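Local structure of sensor protein (Bacteroides thetaiotaomicron, 2X7X) at residues A[109-114]-A[150-155]; A[120-125]-A[158-163]. The protein binds fructose through the periplasmic domain described here and probably relays the signal to the histidine kinase part of the same hybrid two-component sensor. All coordinates share one frame; numbering follows the deposited sequence.

Interaction 1 (A[109-114]-A[150-155]); sequences DNYEIG and FMAAIS. With K (potassium ion), chain G.
Gly-114 and Phe-150 bring two neighbouring helices of the periplasmic-binding-protein fold, 110-124 and 141-155, close together in one lobe. The tight part is backbone packing. Gly-114, having no side chain, lets its backbone lie directly against that of Phe-150, with Gly-114 CA and Phe-150 CA 4.3 Å apart. Gly-114 O receives a CA-H...O contact from Phe-150 CA at 3.4 Å, and it lies at the edge of the Phe-150 ring, near the ring plane. With CG anti to the backbone N (chi1 162°), that ring swings away from Gly-114 to pack on Ile-131 and Glu-133 of strand 128-135 and to meet Tyr-193.

The looser, partly exposed side belongs to Tyr-111. Its CG is also anti to the backbone N (chi1 -175°), which carries the ring out to helix 141-155. There Tyr-111 OH comes 3.3 Å from Ala-152 CB, and Tyr-111 CZ lies 4.1 Å from it, in an oblique approach to the ring. Asp-109 is the N-cap of helix 110-124: Tyr-111 N reaches Asp-109 OD2 from above the carboxylate plane, at 3.0 Å. One residue on, Asn-110 OD1 takes a hydrogen bond from NE of Arg-146, a fructose-binding residue, consistent with a second-shell role at the sugar site. Further along segment 150-155, Ile-154 O binds a potassium ion at 2.7 Å.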
# COMPACT_ATOMS: atom_id res chain seq x y z
N ASP A 109 -11.21 -16.78 -0.46
CA ASP A 109 -11.27 -18.15 -1.01
C ASP A 109 -9.93 -18.89 -0.90
O ASP A 109 -8.99 -18.63 -1.65
CB ASP A 109 -11.76 -18.16 -2.45
CG ASP A 109 -12.11 -19.57 -2.94
OD1 ASP A 109 -12.79 -19.67 -3.98
OD2 ASP A 109 -11.72 -20.57 -2.29
N ASN A 110 -9.87 -19.85 0.02
CA ASN A 110 -8.63 -20.56 0.27
C ASN A 110 -8.24 -21.49 -0.86
O ASN A 110 -7.05 -21.73 -1.08
CB ASN A 110 -8.65 -21.25 1.64
CG ASN A 110 -8.46 -20.26 2.79
OD1 ASN A 110 -7.36 -19.82 3.07
ND2 ASN A 110 -9.55 -19.89 3.43
N TYR A 111 -9.23 -21.99 -1.59
CA TYR A 111 -8.97 -22.90 -2.70
C TYR A 111 -8.25 -22.13 -3.81
O TYR A 111 -7.24 -22.58 -4.34
CB TYR A 111 -10.28 -23.49 -3.21
CG TYR A 111 -10.14 -24.55 -4.29
CD1 TYR A 111 -10.03 -24.21 -5.63
CD2 TYR A 111 -10.14 -25.91 -3.96
CE1 TYR A 111 -9.91 -25.19 -6.62
CE2 TYR A 111 -10.03 -26.89 -4.95
CZ TYR A 111 -9.91 -26.51 -6.27
OH TYR A 111 -9.81 -27.48 -7.24
N GLU A 112 -8.78 -20.95 -4.13
CA GLU A 112 -8.19 -20.09 -5.13
C GLU A 112 -6.79 -19.63 -4.78
O GLU A 112 -5.94 -19.48 -5.65
CB GLU A 112 -9.10 -18.90 -5.41
CG GLU A 112 -10.21 -19.24 -6.39
CD GLU A 112 -9.67 -19.83 -7.70
OE1 GLU A 112 -10.26 -20.83 -8.17
OE2 GLU A 112 -8.66 -19.30 -8.24
N ILE A 113 -6.55 -19.40 -3.49
CA ILE A 113 -5.20 -19.08 -3.01
C ILE A 113 -4.23 -20.23 -3.28
O ILE A 113 -3.14 -20.01 -3.79
CB ILE A 113 -5.19 -18.63 -1.53
CG1 ILE A 113 -5.85 -17.27 -1.42
CG2 ILE A 113 -3.78 -18.53 -1.00
CD1 ILE A 113 -6.22 -16.88 -0.03
N GLY A 114 -4.66 -21.46 -2.99
CA GLY A 114 -3.86 -22.63 -3.25
C GLY A 114 -3.54 -22.71 -4.73
O GLY A 114 -2.38 -22.90 -5.13
N PHE A 150 -4.05 -26.13 -4.68
CA PHE A 150 -2.68 -26.28 -5.11
C PHE A 150 -2.49 -27.54 -5.94
O PHE A 150 -1.74 -27.53 -6.91
CB PHE A 150 -1.78 -26.30 -3.88
CG PHE A 150 -0.42 -26.86 -4.13
CD1 PHE A 150 0.53 -26.13 -4.82
CD2 PHE A 150 -0.09 -28.12 -3.66
CE1 PHE A 150 1.79 -26.64 -5.03
CE2 PHE A 150 1.16 -28.65 -3.88
CZ PHE A 150 2.11 -27.91 -4.56
N MET A 151 -3.15 -28.63 -5.54
CA MET A 151 -3.12 -29.87 -6.31
C MET A 151 -3.82 -29.70 -7.66
O MET A 151 -3.37 -30.25 -8.68
CB MET A 151 -3.72 -31.05 -5.55
CG MET A 151 -2.90 -31.53 -4.34
SD MET A 151 -1.13 -31.79 -4.64
CE MET A 151 -1.07 -33.52 -5.10
N ALA A 152 -4.89 -28.91 -7.68
CA ALA A 152 -5.63 -28.70 -8.92
C ALA A 152 -4.74 -28.00 -9.95
O ALA A 152 -4.70 -28.41 -11.12
CB ALA A 152 -6.92 -27.91 -8.67
N ALA A 153 -4.04 -26.97 -9.50
CA ALA A 153 -3.15 -26.18 -10.35
C ALA A 153 -2.01 -27.01 -10.90
O ALA A 153 -1.77 -27.00 -12.10
CB ALA A 153 -2.61 -24.98 -9.58
N ILE A 154 -1.32 -27.74 -10.04
CA ILE A 154 -0.10 -28.41 -10.49
C ILE A 154 -0.36 -29.72 -11.22
O ILE A 154 0.58 -30.35 -11.73
CB ILE A 154 0.94 -28.60 -9.36
CG1 ILE A 154 0.47 -29.66 -8.36
CG2 ILE A 154 1.26 -27.27 -8.69
CD1 ILE A 154 1.61 -30.40 -7.68
N SER A 155 -1.63 -30.13 -11.30
CA SER A 155 -2.01 -31.30 -12.10
C SER A 155 -1.81 -31.01 -13.58
O SER A 155 -1.49 -31.91 -14.35
CB SER A 155 -3.45 -31.75 -11.83
OG SER A 155 -4.34 -30.67 -12.06
K K G . 1.91 -32.70 -11.51
O HOH W 1 0.74 -33.53 -9.24
O HOH W 2 0.28 -33.42 -13.89

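Interaction 2 (A[120-125]-A[158-163]); sequences YIASSL and PDIKLI. With K (potassium ion), chain G.
A helix end packs here on an edge strand of an alpha/beta lobe: Ala-122 and Leu-125, at the close of helix 110-124, meet Ile-160 near the start of strand 159-167. The contact is wholly apolar, and Ile-160 does most of the work. Its CG1 stands anti to the carbonyl carbon, beside the backbone N (chi1 -67°), and this branch reaches over to the helix, with Ile-160 CG1 4.0 Å from Ala-122 CB. Beyond it, Ile-160 CD1 bridges the last turn, lying 4.1 Å from Ala-122 CA and 4.1 Å from Leu-125 CD1. Leu-125 is the first residue to leave helical geometry; its CB is directed toward the strand, and the side chain crosses that of Ile-160 obliquely.

The backbone of Ile-160 has a separate task: Ile-160 O binds the potassium ion at 2.7 Å. Phe-157 O and Ile-154 O join it, together with two waters. With an alanine here, CG1 and CD1 would be gone, and a gap is likely to open against Ala-122 and Leu-125, setting the leucine end free to turn. Along strand 128-135 the edge strand is held by backbone hydrogen bonds of Lys-161 with Gly-129 and Ile-131. Strands 128-135 and 159-167, parallel and joined through helix 141-155, form a beta-alpha-beta crossover, and helix 110-124 packs beside it in the layered alpha/beta lobe of the periplasmic-binding-protein fold.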
# COMPACT_ATOMS: atom_id res chain seq x y z
N TYR A 120 1.95 -19.95 -9.35
CA TYR A 120 3.12 -19.12 -9.17
C TYR A 120 4.41 -19.97 -9.11
O TYR A 120 5.41 -19.61 -9.72
CB TYR A 120 2.97 -18.23 -7.93
CG TYR A 120 4.22 -17.45 -7.64
CD1 TYR A 120 4.37 -16.14 -8.09
CD2 TYR A 120 5.28 -18.04 -6.93
CE1 TYR A 120 5.55 -15.44 -7.84
CE2 TYR A 120 6.44 -17.35 -6.68
CZ TYR A 120 6.58 -16.05 -7.13
OH TYR A 120 7.75 -15.37 -6.87
N ILE A 121 4.37 -21.08 -8.38
CA ILE A 121 5.51 -21.98 -8.32
C ILE A 121 5.82 -22.63 -9.68
O ILE A 121 6.99 -22.72 -10.09
CB ILE A 121 5.31 -23.05 -7.23
CG1 ILE A 121 5.20 -22.40 -5.84
CG2 ILE A 121 6.46 -24.06 -7.26
CD1 ILE A 121 4.78 -23.34 -4.71
N ALA A 122 4.78 -23.08 -10.39
CA ALA A 122 4.95 -23.75 -11.68
C ALA A 122 5.59 -22.82 -12.69
O ALA A 122 6.43 -23.24 -13.49
CB ALA A 122 3.62 -24.30 -12.21
N SER A 123 5.19 -21.55 -12.64
CA SER A 123 5.74 -20.53 -13.51
C SER A 123 7.20 -20.22 -13.15
O SER A 123 8.05 -20.09 -14.02
CB SER A 123 4.84 -19.28 -13.44
OG SER A 123 5.50 -18.10 -13.86
N SER A 124 7.49 -20.15 -11.85
CA SER A 124 8.82 -19.82 -11.37
C SER A 124 9.83 -20.94 -11.61
O SER A 124 11.01 -20.67 -11.85
CB SER A 124 8.76 -19.45 -9.90
OG SER A 124 10.06 -19.24 -9.38
N LEU A 125 9.38 -22.19 -11.53
CA LEU A 125 10.24 -23.34 -11.81
C LEU A 125 10.18 -23.73 -13.29
O LEU A 125 10.68 -24.79 -13.69
CB LEU A 125 9.82 -24.54 -10.96
CG LEU A 125 9.84 -24.45 -9.44
CD1 LEU A 125 9.50 -25.80 -8.84
CD2 LEU A 125 11.19 -23.97 -8.93
N PRO A 158 2.89 -31.85 -15.76
CA PRO A 158 3.32 -33.21 -15.42
C PRO A 158 4.73 -33.32 -14.81
O PRO A 158 5.10 -34.39 -14.31
CB PRO A 158 3.21 -33.98 -16.75
CG PRO A 158 3.19 -32.93 -17.81
CD PRO A 158 2.60 -31.69 -17.20
N ASP A 159 5.50 -32.23 -14.83
CA ASP A 159 6.86 -32.27 -14.27
C ASP A 159 7.06 -31.41 -13.03
O ASP A 159 8.19 -31.25 -12.54
CB ASP A 159 7.90 -31.96 -15.33
CG ASP A 159 7.97 -33.05 -16.38
OD1 ASP A 159 8.19 -34.23 -15.99
OD2 ASP A 159 7.79 -32.71 -17.58
N ILE A 160 5.97 -30.83 -12.55
CA ILE A 160 5.93 -30.28 -11.21
C ILE A 160 5.39 -31.41 -10.33
O ILE A 160 4.30 -31.91 -10.59
CB ILE A 160 4.98 -29.06 -11.12
CG1 ILE A 160 5.50 -27.87 -11.93
CG2 ILE A 160 4.72 -28.68 -9.66
CD1 ILE A 160 6.86 -27.38 -11.53
N LYS A 161 6.16 -31.81 -9.32
CA LYS A 161 5.77 -32.94 -8.48
C LYS A 161 5.79 -32.62 -6.99
O LYS A 161 6.77 -32.13 -6.46
CB LYS A 161 6.68 -34.13 -8.74
CG LYS A 161 6.74 -34.54 -10.22
CD LYS A 161 7.78 -35.60 -10.46
CE LYS A 161 7.92 -35.90 -11.95
NZ LYS A 161 9.38 -36.09 -12.35
N LEU A 162 4.68 -32.91 -6.33
CA LEU A 162 4.64 -32.90 -4.89
C LEU A 162 5.29 -34.19 -4.37
O LEU A 162 4.72 -35.28 -4.51
CB LEU A 162 3.20 -32.75 -4.39
CG LEU A 162 3.07 -32.64 -2.87
CD1 LEU A 162 3.83 -31.43 -2.32
CD2 LEU A 162 1.61 -32.60 -2.46
N ILE A 163 6.48 -34.07 -3.78
CA ILE A 163 7.24 -35.23 -3.30
C ILE A 163 7.16 -35.46 -1.78
O ILE A 163 7.64 -36.49 -1.28
CB ILE A 163 8.74 -35.18 -3.73
CG1 ILE A 163 9.48 -34.01 -3.05
CG2 ILE A 163 8.86 -35.11 -5.24
CD1 ILE A 163 11.00 -34.16 -3.01
K K G . 1.91 -32.70 -11.51
O HOH W 1 0.74 -33.53 -9.24
O HOH W 2 0.28 -33.42 -13.89

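From the N terminus, helix 110-124 supplies the first half of both contacts, its beginning to interaction 1 and its end to interaction 2. The chain then runs through strand 128-135 into helix 141-155, where interaction 1 closes a loop of 35 intervening residues. Strand 159-167 follows, and interaction 2 closes one of 32. Because the segments alternate, the two loops cross. Their centres lie 12 Å apart, and they touch directly: Met-151 SD is 3.6 Å from Leu-162 CD2, and Ile-154 CB is 3.8 Å from Ile-160 CG2. One potassium ion and its two waters belong to both, joining Ile-154 to the strand.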